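Mannan endo-1,4-beta-mannosidase (Mytilus edulis, PDB 2C0H) hydrolyses internal beta-1,4-mannosidic linkages in mannans, galactomannans and glucomannans, acting on chains of four or more mannose units. Local coordinates at residues Asn38-Gly43 / Met93-His98. The protein carries 3 engineered substitutions. Sequence-based numbering, arbitrary orientation.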
loop_
_atom_site.group_PDB
_atom_site.type_symbol
_atom_site.label_atom_id
_atom_site.label_comp_id
_atom_site.label_asym_id
_atom_site.label_seq_id
_atom_site.Cartn_x
_atom_site.Cartn_y
_atom_site.Cartn_z
ATOM N N ASN A 38 4.013 20.907 11.458
ATOM C CA ASN A 38 3.355 20.780 12.758
ATOM C C ASN A 38 1.900 20.312 12.632
ATOM O O ASN A 38 1.064 20.663 13.460
ATOM C CB ASN A 38 3.432 22.109 13.519
ATOM C CG ASN A 38 4.859 22.497 13.870
ATOM O OD1 ASN A 38 5.506 21.848 14.697
ATOM N ND2 ASN A 38 5.361 23.555 13.237
ATOM N N GLN A 39 1.620 19.501 11.611
ATOM C CA GLN A 39 0.253 19.064 11.323
ATOM C C GLN A 39 -0.140 17.842 12.145
ATOM O O GLN A 39 -1.325 17.621 12.359
ATOM C CB GLN A 39 0.029 18.844 9.805
ATOM C CG GLN A 39 0.039 20.162 8.989
ATOM C CD GLN A 39 0.009 19.996 7.454
ATOM O OE1 GLN A 39 -0.814 20.625 6.773
ATOM N NE2 GLN A 39 0.916 19.182 6.904
ATOM N N TYR A 40 0.819 17.044 12.615
ATOM C CA TYR A 40 0.452 15.849 13.389
ATOM C C TYR A 40 -0.255 16.234 14.689
ATOM O O TYR A 40 -1.258 15.615 15.052
ATOM C CB TYR A 40 1.658 14.943 13.690
ATOM C CG TYR A 40 1.288 13.773 14.565
ATOM C CD1 TYR A 40 0.444 12.777 14.089
ATOM C CD2 TYR A 40 1.733 13.686 15.882
ATOM C CE1 TYR A 40 0.065 11.721 14.900
ATOM C CE2 TYR A 40 1.374 12.616 16.692
ATOM C CZ TYR A 40 0.535 11.641 16.188
ATOM O OH TYR A 40 0.156 10.583 16.979
ATOM N N SER A 41 0.249 17.262 15.366
ATOM C CA SER A 41 -0.323 17.705 16.641
ATOM C C SER A 41 -1.807 18.033 16.484
ATOM O O SER A 41 -2.589 17.830 17.411
ATOM C CB SER A 41 0.446 18.899 17.213
ATOM O OG SER A 41 0.300 20.051 16.407
ATOM N N LYS A 42 -2.187 18.519 15.303
ATOM C CA LYS A 42 -3.581 18.857 15.001
ATOM C C LYS A 42 -4.504 17.628 14.909
ATOM O O LYS A 42 -5.660 17.693 15.344
ATOM C CB LYS A 42 -3.652 19.704 13.724
ATOM C CG LYS A 42 -2.907 21.044 13.827
ATOM C CD LYS A 42 -2.721 21.706 12.470
ATOM C CE LYS A 42 -2.073 23.093 12.591
ATOM N NZ LYS A 42 -0.876 23.107 13.490
ATOM N N GLY A 43 -3.993 16.509 14.391
ATOM C CA GLY A 43 -4.794 15.286 14.212
ATOM C C GLY A 43 -4.507 14.186 15.221
ATOM O O GLY A 43 -5.147 13.128 15.192
ATOM N N MET A 93 6.226 12.155 11.983
ATOM C CA MET A 93 6.101 10.726 11.687
ATOM C C MET A 93 6.600 9.885 12.881
ATOM O O MET A 93 5.994 8.874 13.227
ATOM C CB MET A 93 6.845 10.369 10.381
ATOM C CG MET A 93 6.205 10.962 9.107
ATOM S SD MET A 93 7.191 10.772 7.593
ATOM C CE MET A 93 6.758 9.082 7.162
ATOM N N ARG A 94 7.695 10.304 13.515
ATOM C CA ARG A 94 8.258 9.595 14.661
ATOM C C ARG A 94 7.320 9.642 15.861
ATOM O O ARG A 94 7.204 8.656 16.568
ATOM C CB ARG A 94 9.641 10.142 15.034
ATOM C CG ARG A 94 10.515 9.123 15.711
ATOM C CD ARG A 94 11.814 9.715 16.193
ATOM N NE ARG A 94 12.722 10.120 15.115
ATOM C CZ ARG A 94 13.478 9.282 14.405
ATOM N NH1 ARG A 94 13.417 7.967 14.597
ATOM N NH2 ARG A 94 14.301 9.760 13.479
ATOM N N ALA A 95 6.641 10.770 16.083
ATOM C CA ALA A 95 5.711 10.875 17.224
ATOM C C ALA A 95 4.569 9.890 17.041
ATOM O O ALA A 95 4.144 9.251 18.003
ATOM C CB ALA A 95 5.179 12.274 17.377
ATOM N N TYR A 96 4.060 9.797 15.816
ATOM C CA TYR A 96 2.991 8.843 15.487
ATOM C C TYR A 96 3.471 7.418 15.672
ATOM O O TYR A 96 2.779 6.589 16.249
ATOM C CB TYR A 96 2.455 9.062 14.060
ATOM C CG TYR A 96 1.323 8.135 13.643
ATOM C CD1 TYR A 96 0.222 7.923 14.475
ATOM C CD2 TYR A 96 1.320 7.513 12.401
ATOM C CE1 TYR A 96 -0.817 7.082 14.081
ATOM C CE2 TYR A 96 0.282 6.678 12.009
ATOM C CZ TYR A 96 -0.788 6.466 12.853
ATOM O OH TYR A 96 -1.825 5.633 12.442
ATOM N N LEU A 97 4.665 7.125 15.178
ATOM C CA LEU A 97 5.231 5.788 15.367
ATOM C C LEU A 97 5.399 5.420 16.857
ATOM O O LEU A 97 5.181 4.265 17.219
ATOM C CB LEU A 97 6.555 5.646 14.588
ATOM C CG LEU A 97 6.401 5.596 13.063
ATOM C CD1 LEU A 97 7.770 5.835 12.413
ATOM C CD2 LEU A 97 5.793 4.277 12.565
ATOM N N HIS A 98 5.765 6.385 17.708
ATOM C CA HIS A 98 5.899 6.127 19.153
ATOM C C HIS A 98 4.536 5.831 19.762
ATOM O O HIS A 98 4.428 4.943 20.595
ATOM C CB HIS A 98 6.543 7.288 19.899
ATOM C CG HIS A 98 8.003 7.463 19.628
ATOM N ND1 HIS A 98 8.784 6.501 19.027
ATOM C CD2 HIS A 98 8.825 8.501 19.900
ATOM C CE1 HIS A 98 10.027 6.945 18.932
ATOM N NE2 HIS A 98 10.077 8.157 19.451
#
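Tyr40 reaches from near the start of helix 40-56 to the flank of helix 89-102, laying its ring against Ala95 and Tyr96. With its CG anti to the backbone N (chi1 176°), the ring is carried outward to bridge two backbones whose nearest CA atoms, those of Tyr40 and Tyr96, stand 7.7 Å apart. A tyrosine suits this place because its ring is long enough to span the gap. The tight part is at Tyr96: Tyr40 CE1 lies 3.7 Å from Tyr96 CB, and Tyr40 OH approaches Tyr96 CA at 3.6 Å. That same OH meets the edge of the Tyr96 ring near its plane, 3.7 Å from Tyr96 CD1, while Tyr96 N sits over one face of the Tyr40 ring. The two side chains cross at about a right angle, and their ring planes meet obliquely, at 49°. Tyr96 is large enough to offer CB and ring edge to Tyr40 while running on inward to Val62 and Ile107 of the barrel strands. Ala95 marks the looser, partly exposed flank, 3.9 Å from CB to Tyr40 CE2; its small methyl suits a place where the ring must lie against the helix. A serine in place of Tyr40 would probably open a gap between the helices, with Ala95 CB and the Tyr96 edge losing their contact with the ring and its OH. Such packing of neighbouring outer helices is characteristic of the (beta/alpha)8 TIM barrel of glycosyl hydrolase family 5.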